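Side-chain contacts in UTP-glucose-1-phosphate uridylyltransferase 2 (Trypanosoma brucei, PDB 3GUE), which probably catalyses the reversible transfer of a uridylyl group from UTP to glucose 1-phosphate, giving UDP-glucose and diphosphate: residues K96-V101 and T106-T111; R371-K376 and L382-D387; L13-K18 and P166-D171. One frame throughout, in Å; residues are numbered along the deposited sequence.

Contact 1 (K96-V101 and T106-T111); sequences KSLLQV and TFLDFT
Val101 lays its CG2 methyl over one face of the Phe107 ring in a CH-pi contact, 3.5 Å from the ring centroid and 17° off the normal, displaced a little toward the rim. The two side chains cross at about a right angle, and the beta-branch of valine lets it serve two rings at once: CG1, anti to the backbone N (chi1 169°), leans obliquely on Phe110, 4.0 Å from CE2. A second apolar pair is formed by Leu98 and Leu108, which lie alongside each other with their ends directed alike, their CD2 methyls 3.8 Å apart, while Leu98 also rests on Phe143 of helix 137-143. Polar contacts tie the backbones together. Leu108 N donates to Ser97 O at 3.1 Å, and Phe107 N makes a weak bond to Leu99 O. Ser97 is small enough to let Phe107 CB approach its backbone, and its hydroxyl is bonded to Asn83, a residue that binds UDP-glucose. Thr106 suits the helix start because OG1, set between its own N and carbonyl carbon, accepts from Asp109 N (3.1 Å). Asp109 OD2 answers with two bonds: Thr106 N meets its anti lone pair at 2.7 Å, and Thr106 OG1 comes from above the carboxylate plane. OD1 of the same carboxylate is held by Lys146 and Tyr147. These reciprocal bonds are a capping box, which closes the first turn of helix 107-122 where the short antiparallel hairpin of 100-102 and 105-106 runs into it.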
loop_
_atom_site.group_PDB
_atom_site.type_symbol
_atom_site.label_atom_id
_atom_site.label_comp_id
_atom_site.label_asym_id
_atom_site.label_seq_id
_atom_site.Cartn_x
_atom_site.Cartn_y
_atom_site.Cartn_z
ATOM N N LYS A 96 -1.971 -7.737 7.068
ATOM C CA LYS A 96 -3.300 -7.109 6.962
ATOM C C LYS A 96 -4.211 -7.835 5.963
ATOM O O LYS A 96 -5.404 -7.757 6.077
ATOM C CB LYS A 96 -3.162 -5.637 6.567
ATOM C CG LYS A 96 -4.462 -4.853 6.506
ATOM C CD LYS A 96 -4.227 -3.531 5.800
ATOM C CE LYS A 96 -3.458 -2.565 6.703
ATOM N NZ LYS A 96 -2.778 -1.472 5.937
ATOM N N SER A 97 -3.642 -8.556 5.009
ATOM C CA SER A 97 -4.443 -9.303 4.032
ATOM C C SER A 97 -5.308 -10.423 4.659
ATOM O O SER A 97 -6.270 -10.870 4.045
ATOM C CB SER A 97 -3.551 -9.867 2.886
ATOM O OG SER A 97 -2.684 -10.919 3.339
ATOM N N LEU A 98 -4.939 -10.882 5.861
ATOM C CA LEU A 98 -5.675 -11.926 6.572
ATOM C C LEU A 98 -6.826 -11.317 7.376
ATOM O O LEU A 98 -7.564 -12.016 8.087
ATOM C CB LEU A 98 -4.721 -12.744 7.449
ATOM C CG LEU A 98 -3.645 -13.491 6.638
ATOM C CD1 LEU A 98 -2.816 -14.384 7.547
ATOM C CD2 LEU A 98 -4.263 -14.286 5.497
ATOM N N LEU A 99 -6.982 -10.000 7.253
ATOM C CA LEU A 99 -8.153 -9.323 7.832
ATOM C C LEU A 99 -9.467 -9.670 7.095
ATOM O O LEU A 99 -9.492 -9.718 5.870
ATOM C CB LEU A 99 -7.940 -7.813 7.866
ATOM C CG LEU A 99 -7.533 -7.165 9.197
ATOM C CD1 LEU A 99 -6.359 -7.879 9.849
ATOM C CD2 LEU A 99 -7.220 -5.676 8.953
ATOM N N GLN A 100 -10.541 -9.902 7.854
ATOM C CA GLN A 100 -11.850 -10.186 7.251
ATOM C C GLN A 100 -12.373 -8.914 6.597
ATOM O O GLN A 100 -12.243 -7.806 7.157
ATOM C CB GLN A 100 -12.882 -10.732 8.270
ATOM C CG GLN A 100 -12.598 -12.151 8.842
ATOM C CD GLN A 100 -13.738 -12.758 9.730
ATOM O OE1 GLN A 100 -14.210 -12.143 10.711
ATOM N NE2 GLN A 100 -14.147 -13.994 9.398
ATOM N N VAL A 101 -12.983 -9.080 5.425
ATOM C CA VAL A 101 -13.458 -7.958 4.604
ATOM C C VAL A 101 -14.998 -7.992 4.428
ATOM O O VAL A 101 -15.679 -7.070 4.856
ATOM C CB VAL A 101 -12.644 -7.883 3.279
ATOM C CG1 VAL A 101 -13.248 -6.925 2.297
ATOM C CG2 VAL A 101 -11.244 -7.404 3.573
ATOM N N THR A 106 -11.408 -12.806 3.611
ATOM C CA THR A 106 -10.303 -11.872 3.900
ATOM C C THR A 106 -9.902 -11.176 2.597
ATOM O O THR A 106 -10.466 -11.483 1.534
ATOM C CB THR A 106 -9.060 -12.595 4.440
ATOM O OG1 THR A 106 -8.601 -13.514 3.449
ATOM C CG2 THR A 106 -9.355 -13.370 5.786
ATOM N N PHE A 107 -8.900 -10.295 2.678
ATOM C CA PHE A 107 -8.360 -9.592 1.500
ATOM C C PHE A 107 -7.771 -10.696 0.598
ATOM O O PHE A 107 -7.883 -10.635 -0.622
ATOM C CB PHE A 107 -7.241 -8.594 1.874
ATOM C CG PHE A 107 -7.720 -7.243 2.432
ATOM C CD1 PHE A 107 -7.951 -6.159 1.587
ATOM C CD2 PHE A 107 -7.888 -7.058 3.806
ATOM C CE1 PHE A 107 -8.376 -4.921 2.098
ATOM C CE2 PHE A 107 -8.307 -5.824 4.329
ATOM C CZ PHE A 107 -8.551 -4.757 3.478
ATOM N N LEU A 108 -7.190 -11.733 1.220
ATOM C CA LEU A 108 -6.460 -12.760 0.478
ATOM C C LEU A 108 -7.391 -13.737 -0.235
ATOM O O LEU A 108 -7.060 -14.234 -1.313
ATOM C CB LEU A 108 -5.423 -13.476 1.377
ATOM C CG LEU A 108 -4.334 -14.353 0.730
ATOM C CD1 LEU A 108 -3.626 -13.707 -0.495
ATOM C CD2 LEU A 108 -3.331 -14.739 1.802
ATOM N N ASP A 109 -8.541 -14.022 0.382
ATOM C CA ASP A 109 -9.673 -14.688 -0.278
ATOM C C ASP A 109 -10.023 -13.981 -1.571
ATOM O O ASP A 109 -9.987 -14.600 -2.635
ATOM C CB ASP A 109 -10.912 -14.705 0.625
ATOM C CG ASP A 109 -10.832 -15.750 1.687
ATOM O OD1 ASP A 109 -10.625 -16.941 1.322
ATOM O OD2 ASP A 109 -10.957 -15.371 2.877
ATOM N N PHE A 110 -10.362 -12.690 -1.476
ATOM C CA PHE A 110 -10.661 -11.862 -2.668
ATOM C C PHE A 110 -9.571 -11.843 -3.755
ATOM O O PHE A 110 -9.896 -11.985 -4.930
ATOM C CB PHE A 110 -11.146 -10.458 -2.283
ATOM C CG PHE A 110 -12.558 -10.442 -1.770
ATOM C CD1 PHE A 110 -13.617 -10.725 -2.627
ATOM C CD2 PHE A 110 -12.833 -10.157 -0.421
ATOM C CE1 PHE A 110 -14.949 -10.735 -2.165
ATOM C CE2 PHE A 110 -14.140 -10.155 0.051
ATOM C CZ PHE A 110 -15.212 -10.438 -0.822
ATOM N N THR A 111 -8.296 -11.785 -3.348
ATOM C CA THR A 111 -7.146 -11.880 -4.270
ATOM C C THR A 111 -7.066 -13.251 -4.969
ATOM O O THR A 111 -6.893 -13.302 -6.182
ATOM C CB THR A 111 -5.787 -11.583 -3.530
ATOM O OG1 THR A 111 -5.763 -10.222 -3.084
ATOM C CG2 THR A 111 -4.582 -11.839 -4.434
#

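Contact 2 (R371-K376 and L382-D387); sequences RFAPVK and LALRSD. With UPG (uridine-5'-diphosphate-glucose), chain C.
Leu384 reaches from helix 378-385 to the loop before it and touches Val375 and Ala373 with separate methyls. The tight part is at Val375, whose CG2 sits 3.5 Å from Leu384 CD2, closer than carbon atoms usually pack; the two side chains cross at about a right angle. The other branch is slacker: Leu384 CD1 stops 4.1 Å from Ala373 CB, and no hydrogen bond joins the segments. With CG anti to the backbone N (chi1 -162°), the leucine fork spans both loop residues, while the single methyl of Ala373 is enough to meet the other branch. Tyr389 of strand 389-391 also packs on Leu384 and Ala373. The loop belongs to the nucleotide-sugar pocket of this GT-A-clan enzyme, and its residues are divided by direction: Ala373 and Val375 point to the helix, whereas Phe372, Pro374 and Lys376 line the UDP-glucose site. Lys376, bent at chi2 and chi3, brings NZ to 2.8 Å from the ligand's O1A and to 3.1 Å from both O3A and O6', with Asp221 as a further, oppositely charged partner; a long, flexible cation can thus serve diphosphate and sugar together. O6' of the sugar also lies at the edge of the Phe372 ring, in its plane, 3.4 Å from CE1. Pro374 CD stands over the centre of one face of that ring, 3.7 Å above the plane.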
loop_
_atom_site.group_PDB
_atom_site.type_symbol
_atom_site.label_atom_id
_atom_site.label_comp_id
_atom_site.label_asym_id
_atom_site.label_seq_id
_atom_site.Cartn_x
_atom_site.Cartn_y
_atom_site.Cartn_z
ATOM N N ARG A 371 -10.842 1.321 -9.585
ATOM C CA ARG A 371 -9.604 0.529 -9.495
ATOM C C ARG A 371 -8.798 0.699 -8.207
ATOM O O ARG A 371 -7.673 0.194 -8.107
ATOM C CB ARG A 371 -8.691 0.824 -10.690
ATOM C CG ARG A 371 -9.329 0.494 -12.012
ATOM C CD ARG A 371 -8.336 0.496 -13.117
ATOM N NE ARG A 371 -9.025 0.249 -14.376
ATOM C CZ ARG A 371 -8.439 0.229 -15.573
ATOM N NH1 ARG A 371 -7.137 0.452 -15.696
ATOM N NH2 ARG A 371 -9.178 0.011 -16.651
ATOM N N PHE A 372 -9.357 1.419 -7.239
ATOM C CA PHE A 372 -8.628 1.831 -6.045
ATOM C C PHE A 372 -9.610 1.891 -4.844
ATOM O O PHE A 372 -10.407 2.803 -4.758
ATOM C CB PHE A 372 -7.950 3.202 -6.315
ATOM C CG PHE A 372 -7.119 3.741 -5.162
ATOM C CD1 PHE A 372 -6.043 3.015 -4.649
ATOM C CD2 PHE A 372 -7.377 5.006 -4.637
ATOM C CE1 PHE A 372 -5.276 3.518 -3.605
ATOM C CE2 PHE A 372 -6.603 5.527 -3.595
ATOM C CZ PHE A 372 -5.547 4.787 -3.079
ATOM N N ALA A 373 -9.555 0.855 -3.991
ATOM C CA ALA A 373 -10.272 0.735 -2.722
ATOM C C ALA A 373 -9.228 0.477 -1.622
ATOM O O ALA A 373 -9.092 -0.658 -1.145
ATOM C CB ALA A 373 -11.294 -0.426 -2.763
ATOM N N PRO A 374 -8.482 1.526 -1.226
ATOM C CA PRO A 374 -7.357 1.318 -0.310
ATOM C C PRO A 374 -7.828 1.084 1.125
ATOM O O PRO A 374 -8.863 1.640 1.552
ATOM C CB PRO A 374 -6.626 2.671 -0.357
ATOM C CG PRO A 374 -7.748 3.668 -0.555
ATOM C CD PRO A 374 -8.640 2.956 -1.577
ATOM N N VAL A 375 -7.054 0.293 1.858
ATOM C CA VAL A 375 -7.212 0.170 3.321
ATOM C C VAL A 375 -5.847 0.363 3.970
ATOM O O VAL A 375 -5.046 -0.587 4.027
ATOM C CB VAL A 375 -7.823 -1.202 3.733
ATOM C CG1 VAL A 375 -7.878 -1.345 5.292
ATOM C CG2 VAL A 375 -9.261 -1.369 3.099
ATOM N N LYS A 376 -5.594 1.607 4.413
ATOM C CA LYS A 376 -4.390 1.989 5.148
ATOM C C LYS A 376 -4.705 2.077 6.639
ATOM O O LYS A 376 -3.826 1.852 7.493
ATOM C CB LYS A 376 -3.898 3.384 4.710
ATOM C CG LYS A 376 -3.846 3.641 3.235
ATOM C CD LYS A 376 -2.688 2.912 2.613
ATOM C CE LYS A 376 -3.143 1.665 1.892
ATOM N NZ LYS A 376 -2.041 1.202 1.010
ATOM N N LEU A 382 -13.472 0.177 7.901
ATOM C CA LEU A 382 -14.881 0.441 8.131
ATOM C C LEU A 382 -15.651 0.659 6.824
ATOM O O LEU A 382 -16.759 0.090 6.651
ATOM C CB LEU A 382 -15.064 1.670 9.053
ATOM C CG LEU A 382 -16.467 2.268 9.256
ATOM C CD1 LEU A 382 -17.446 1.194 9.754
ATOM C CD2 LEU A 382 -16.409 3.459 10.251
ATOM N N ALA A 383 -15.085 1.482 5.928
ATOM C CA ALA A 383 -15.764 1.814 4.665
ATOM C C ALA A 383 -15.841 0.568 3.775
ATOM O O ALA A 383 -16.902 0.280 3.209
ATOM C CB ALA A 383 -15.081 2.977 3.916
ATOM N N LEU A 384 -14.753 -0.206 3.747
ATOM C CA LEU A 384 -14.704 -1.406 2.918
ATOM C C LEU A 384 -15.695 -2.471 3.363
ATOM O O LEU A 384 -16.398 -3.093 2.521
ATOM C CB LEU A 384 -13.300 -1.999 2.888
ATOM C CG LEU A 384 -13.044 -2.977 1.729
ATOM C CD1 LEU A 384 -13.212 -2.285 0.369
ATOM C CD2 LEU A 384 -11.655 -3.514 1.835
ATOM N N ARG A 385 -15.775 -2.646 4.682
ATOM C CA ARG A 385 -16.617 -3.664 5.301
ATOM C C ARG A 385 -18.084 -3.280 5.144
ATOM O O ARG A 385 -18.946 -4.149 5.072
ATOM C CB ARG A 385 -16.252 -3.855 6.771
ATOM C CG ARG A 385 -15.027 -4.720 6.994
ATOM C CD ARG A 385 -14.752 -4.972 8.465
ATOM N NE ARG A 385 -13.632 -5.890 8.606
ATOM C CZ ARG A 385 -13.117 -6.289 9.764
ATOM N NH1 ARG A 385 -13.615 -5.840 10.914
ATOM N NH2 ARG A 385 -12.098 -7.141 9.757
ATOM N N SER A 386 -18.348 -1.972 5.034
ATOM C CA SER A 386 -19.708 -1.474 4.848
ATOM C C SER A 386 -20.224 -1.591 3.395
ATOM O O SER A 386 -19.448 -1.764 2.452
ATOM C CB SER A 386 -19.781 -0.007 5.262
ATOM O OG SER A 386 -19.353 0.778 4.175
ATOM N N ASP A 387 -21.539 -1.391 3.254
ATOM C CA ASP A 387 -22.265 -1.461 1.974
ATOM C C ASP A 387 -21.873 -0.300 1.001
ATOM O O ASP A 387 -22.402 -0.186 -0.113
ATOM C CB ASP A 387 -23.798 -1.527 2.221
ATOM C CG ASP A 387 -24.378 -0.243 2.844
ATOM O OD1 ASP A 387 -23.620 0.677 3.079
ATOM O OD2 ASP A 387 -25.616 -0.130 3.068
HETATM N N1 UPG C . 4.429 -3.669 1.803
HETATM C C2 UPG C . 5.389 -4.639 1.448
HETATM N N3 UPG C . 6.672 -4.469 1.937
HETATM C C4 UPG C . 7.042 -3.412 2.735
HETATM C C5 UPG C . 6.100 -2.433 3.075
HETATM C C6 UPG C . 4.793 -2.548 2.613
HETATM O O2 UPG C . 5.156 -5.642 0.757
HETATM O O4 UPG C . 8.216 -3.372 3.126
HETATM C C1C UPG C . 3.025 -3.801 1.297
HETATM C C2C UPG C . 1.840 -3.648 2.255
HETATM O O2C UPG C . 1.595 -4.870 2.965
HETATM C C3C UPG C . 0.725 -3.371 1.250
HETATM C C4C UPG C . 1.420 -2.486 0.227
HETATM O O4C UPG C . 2.846 -2.734 0.349
HETATM O O3C UPG C . 0.364 -4.593 0.608
HETATM C C5C UPG C . 1.179 -0.969 0.516
HETATM O O5C UPG C . 1.787 -0.511 1.693
HETATM P PA UPG C . 1.029 0.523 2.673
HETATM O O1A UPG C . -0.339 -0.043 2.842
HETATM O O2A UPG C . 1.832 0.841 3.859
HETATM O O3A UPG C . 0.890 1.851 1.710
HETATM P PB UPG C . 1.947 3.080 1.563
HETATM O O1B UPG C . 3.272 2.511 1.268
HETATM O O2B UPG C . 1.792 4.061 2.683
HETATM O O3B UPG C . 1.288 3.810 0.295
HETATM C "C1'" UPG C . 1.272 3.107 -1.002
HETATM C "C2'" UPG C . 2.038 3.940 -2.020
HETATM C "C3'" UPG C . 1.378 5.312 -2.082
HETATM C "C4'" UPG C . -0.083 5.142 -2.529
HETATM C "C5'" UPG C . -0.835 4.195 -1.560
HETATM C "C6'" UPG C . -2.155 3.773 -2.150
HETATM O "O2'" UPG C . 3.418 4.089 -1.642
HETATM O "O3'" UPG C . 2.127 6.148 -2.946
HETATM O "O4'" UPG C . -0.739 6.400 -2.581
HETATM O "O5'" UPG C . -0.122 2.948 -1.332
HETATM O "O6'" UPG C . -2.980 3.230 -1.117
#

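Contact 3 (L13-K18 and P166-D171); sequences LACLEK and PKIRQD
Cys15 faces Pro166 and Ile168 from one side of the N-terminal helix 10-21. Its CB lies 4.3 Å from Pro166 CG, against the proline ring. From there the sulfur turns to stand anti to the carbonyl carbon, beside the backbone N (chi1 -61°), which carries it past the proline to Ile168, two residues further along the strand. SG ends 3.7 Å from Ile168 CG2, the shortest approach between the two segments. The same cysteine side chain also touches Phe32 and His36 of helix 26-40, so it sits where two helices converge on the strand. Cysteine suits this place in that its one polarisable sulfur can pack against methyl and ring carbons without needing a polar partner. Ile168 offers the short CG2 branch to the sulfur and, together with it, packs on Phe32.

About one turn further along the helix, Lys18 runs nearly straight from CB outward, and the aliphatic part passes Pro166 with CD 4.3 Å from the proline CB. Its NZ continues to Glu185, with which it forms a salt bridge. Lysine is apt here because its methylenes can lie along an apolar neighbour before the charge finds its partner. Pro166 and Ile168 belong to strand 165-169 of a four-stranded antiparallel sheet, and the contact therefore fastens the N-terminal helix to that sheet. No hydrogen bond joins the two segments, so the attachment rests on van der Waals contact among sulfur, proline ring, methyl and methylene groups, while the charge of Lys18 is paired with Glu185 beside it.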
loop_
_atom_site.group_PDB
_atom_site.type_symbol
_atom_site.label_atom_id
_atom_site.label_comp_id
_atom_site.label_asym_id
_atom_site.label_seq_id
_atom_site.Cartn_x
_atom_site.Cartn_y
_atom_site.Cartn_z
ATOM N N LEU A 13 28.883 -0.915 10.722
ATOM C CA LEU A 13 29.479 -2.236 10.905
ATOM C C LEU A 13 28.596 -3.153 11.779
ATOM O O LEU A 13 28.392 -4.349 11.470
ATOM C CB LEU A 13 30.917 -2.089 11.470
ATOM C CG LEU A 13 31.782 -3.342 11.437
ATOM C CD1 LEU A 13 31.856 -3.762 9.993
ATOM C CD2 LEU A 13 33.176 -3.047 12.066
ATOM N N ALA A 14 28.057 -2.583 12.860
ATOM C CA ALA A 14 27.063 -3.277 13.677
ATOM C C ALA A 14 25.814 -3.716 12.871
ATOM O O ALA A 14 25.355 -4.860 13.043
ATOM C CB ALA A 14 26.660 -2.411 14.912
ATOM N N CYS A 15 25.284 -2.832 12.008
ATOM C CA CYS A 15 24.144 -3.170 11.133
ATOM C C CYS A 15 24.577 -4.259 10.160
ATOM O O CYS A 15 23.825 -5.193 9.899
ATOM C CB CYS A 15 23.585 -1.968 10.336
ATOM S SG CYS A 15 22.933 -0.595 11.339
ATOM N N LEU A 16 25.800 -4.132 9.663
ATOM C CA LEU A 16 26.323 -5.048 8.633
ATOM C C LEU A 16 26.364 -6.451 9.168
ATOM O O LEU A 16 25.862 -7.383 8.523
ATOM C CB LEU A 16 27.718 -4.604 8.158
ATOM C CG LEU A 16 28.435 -5.420 7.076
ATOM C CD1 LEU A 16 29.498 -4.554 6.461
ATOM C CD2 LEU A 16 29.079 -6.705 7.650
ATOM N N GLU A 17 26.953 -6.593 10.363
ATOM C CA GLU A 17 27.183 -7.880 10.979
ATOM C C GLU A 17 25.887 -8.527 11.393
ATOM O O GLU A 17 25.719 -9.720 11.199
ATOM C CB GLU A 17 28.160 -7.760 12.170
ATOM C CG GLU A 17 29.627 -7.606 11.759
ATOM C CD GLU A 17 30.611 -7.364 12.920
ATOM O OE1 GLU A 17 30.198 -7.117 14.074
ATOM O OE2 GLU A 17 31.831 -7.422 12.651
ATOM N N LYS A 18 24.964 -7.735 11.948
ATOM C CA LYS A 18 23.644 -8.232 12.332
ATOM C C LYS A 18 22.840 -8.708 11.110
ATOM O O LYS A 18 22.094 -9.689 11.207
ATOM C CB LYS A 18 22.858 -7.138 13.071
ATOM C CG LYS A 18 21.498 -7.575 13.613
ATOM C CD LYS A 18 20.845 -6.492 14.472
ATOM C CE LYS A 18 19.779 -7.085 15.422
ATOM N NZ LYS A 18 19.338 -6.005 16.368
ATOM N N PRO A 166 17.537 -3.868 9.945
ATOM C CA PRO A 166 17.244 -3.533 11.344
ATOM C C PRO A 166 16.705 -2.112 11.505
ATOM O O PRO A 166 17.035 -1.224 10.705
ATOM C CB PRO A 166 18.625 -3.674 12.017
ATOM C CG PRO A 166 19.590 -3.319 10.967
ATOM C CD PRO A 166 18.992 -3.856 9.667
ATOM N N LYS A 167 15.818 -1.929 12.479
ATOM C CA LYS A 167 15.442 -0.608 12.978
ATOM C C LYS A 167 16.704 -0.097 13.653
ATOM O O LYS A 167 17.447 -0.889 14.242
ATOM C CB LYS A 167 14.344 -0.718 14.018
ATOM C CG LYS A 167 13.030 -1.253 13.469
ATOM C CD LYS A 167 12.039 -1.402 14.602
ATOM C CE LYS A 167 10.793 -2.134 14.126
ATOM N NZ LYS A 167 9.745 -2.186 15.193
ATOM N N ILE A 168 16.990 1.193 13.527
ATOM C CA ILE A 168 18.254 1.715 14.061
ATOM C C ILE A 168 17.923 2.829 15.072
ATOM O O ILE A 168 16.952 3.532 14.880
ATOM C CB ILE A 168 19.230 2.153 12.929
ATOM C CG1 ILE A 168 18.627 3.251 12.034
ATOM C CG2 ILE A 168 19.644 0.910 12.043
ATOM C CD1 ILE A 168 19.697 4.117 11.341
ATOM N N ARG A 169 18.697 2.952 16.147
ATOM C CA ARG A 169 18.402 3.941 17.199
ATOM C C ARG A 169 18.510 5.358 16.632
ATOM O O ARG A 169 19.451 5.674 15.889
ATOM C CB ARG A 169 19.366 3.789 18.381
ATOM C CG ARG A 169 19.386 2.444 19.126
ATOM C CD ARG A 169 20.430 2.499 20.291
ATOM N NE ARG A 169 20.183 3.604 21.244
ATOM C CZ ARG A 169 19.737 3.474 22.493
ATOM N NH1 ARG A 169 19.496 2.275 23.008
ATOM N NH2 ARG A 169 19.569 4.555 23.251
ATOM N N GLN A 170 17.581 6.228 17.009
ATOM C CA GLN A 170 17.623 7.619 16.534
ATOM C C GLN A 170 18.857 8.399 17.019
ATOM O O GLN A 170 19.333 9.326 16.332
ATOM C CB GLN A 170 16.357 8.363 16.936
ATOM C CG GLN A 170 15.084 8.007 16.090
ATOM C CD GLN A 170 13.902 8.777 16.523
ATOM O OE1 GLN A 170 14.043 9.748 17.265
ATOM N NE2 GLN A 170 12.697 8.373 16.070
ATOM N N ASP A 171 19.374 8.024 18.189
ATOM C CA ASP A 171 20.553 8.713 18.795
ATOM C C ASP A 171 21.913 8.324 18.221
ATOM O O ASP A 171 22.680 9.197 17.782
ATOM C CB ASP A 171 20.538 8.674 20.346
ATOM C CG ASP A 171 20.575 7.237 20.931
ATOM O OD1 ASP A 171 20.718 6.252 20.170
ATOM O OD2 ASP A 171 20.477 7.100 22.174
#

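Contacts 1 and 2 are neighbours, their centres 12 Å apart, and they meet directly: Gln100 O lies 2.7 Å from Arg385 NH2, Lys96 NZ lies 3.1 Å from Val375 O, and Phe107 CZ packs 3.5 Å from Val375 CG2. Val375 thus joins the two apolar clusters, while Lys376 beside it holds the bound UDP-glucose and the side chain of Lys96 comes within about 4 Å of the ligand. Contact 3 stands apart, its centre about 34 Å from that of contact 1 and 37 Å from that of contact 2, and the Pro166 side chain is about 13 Å from the ligand. Contacts 2 and 3 lie on opposite sides of the chain's centre.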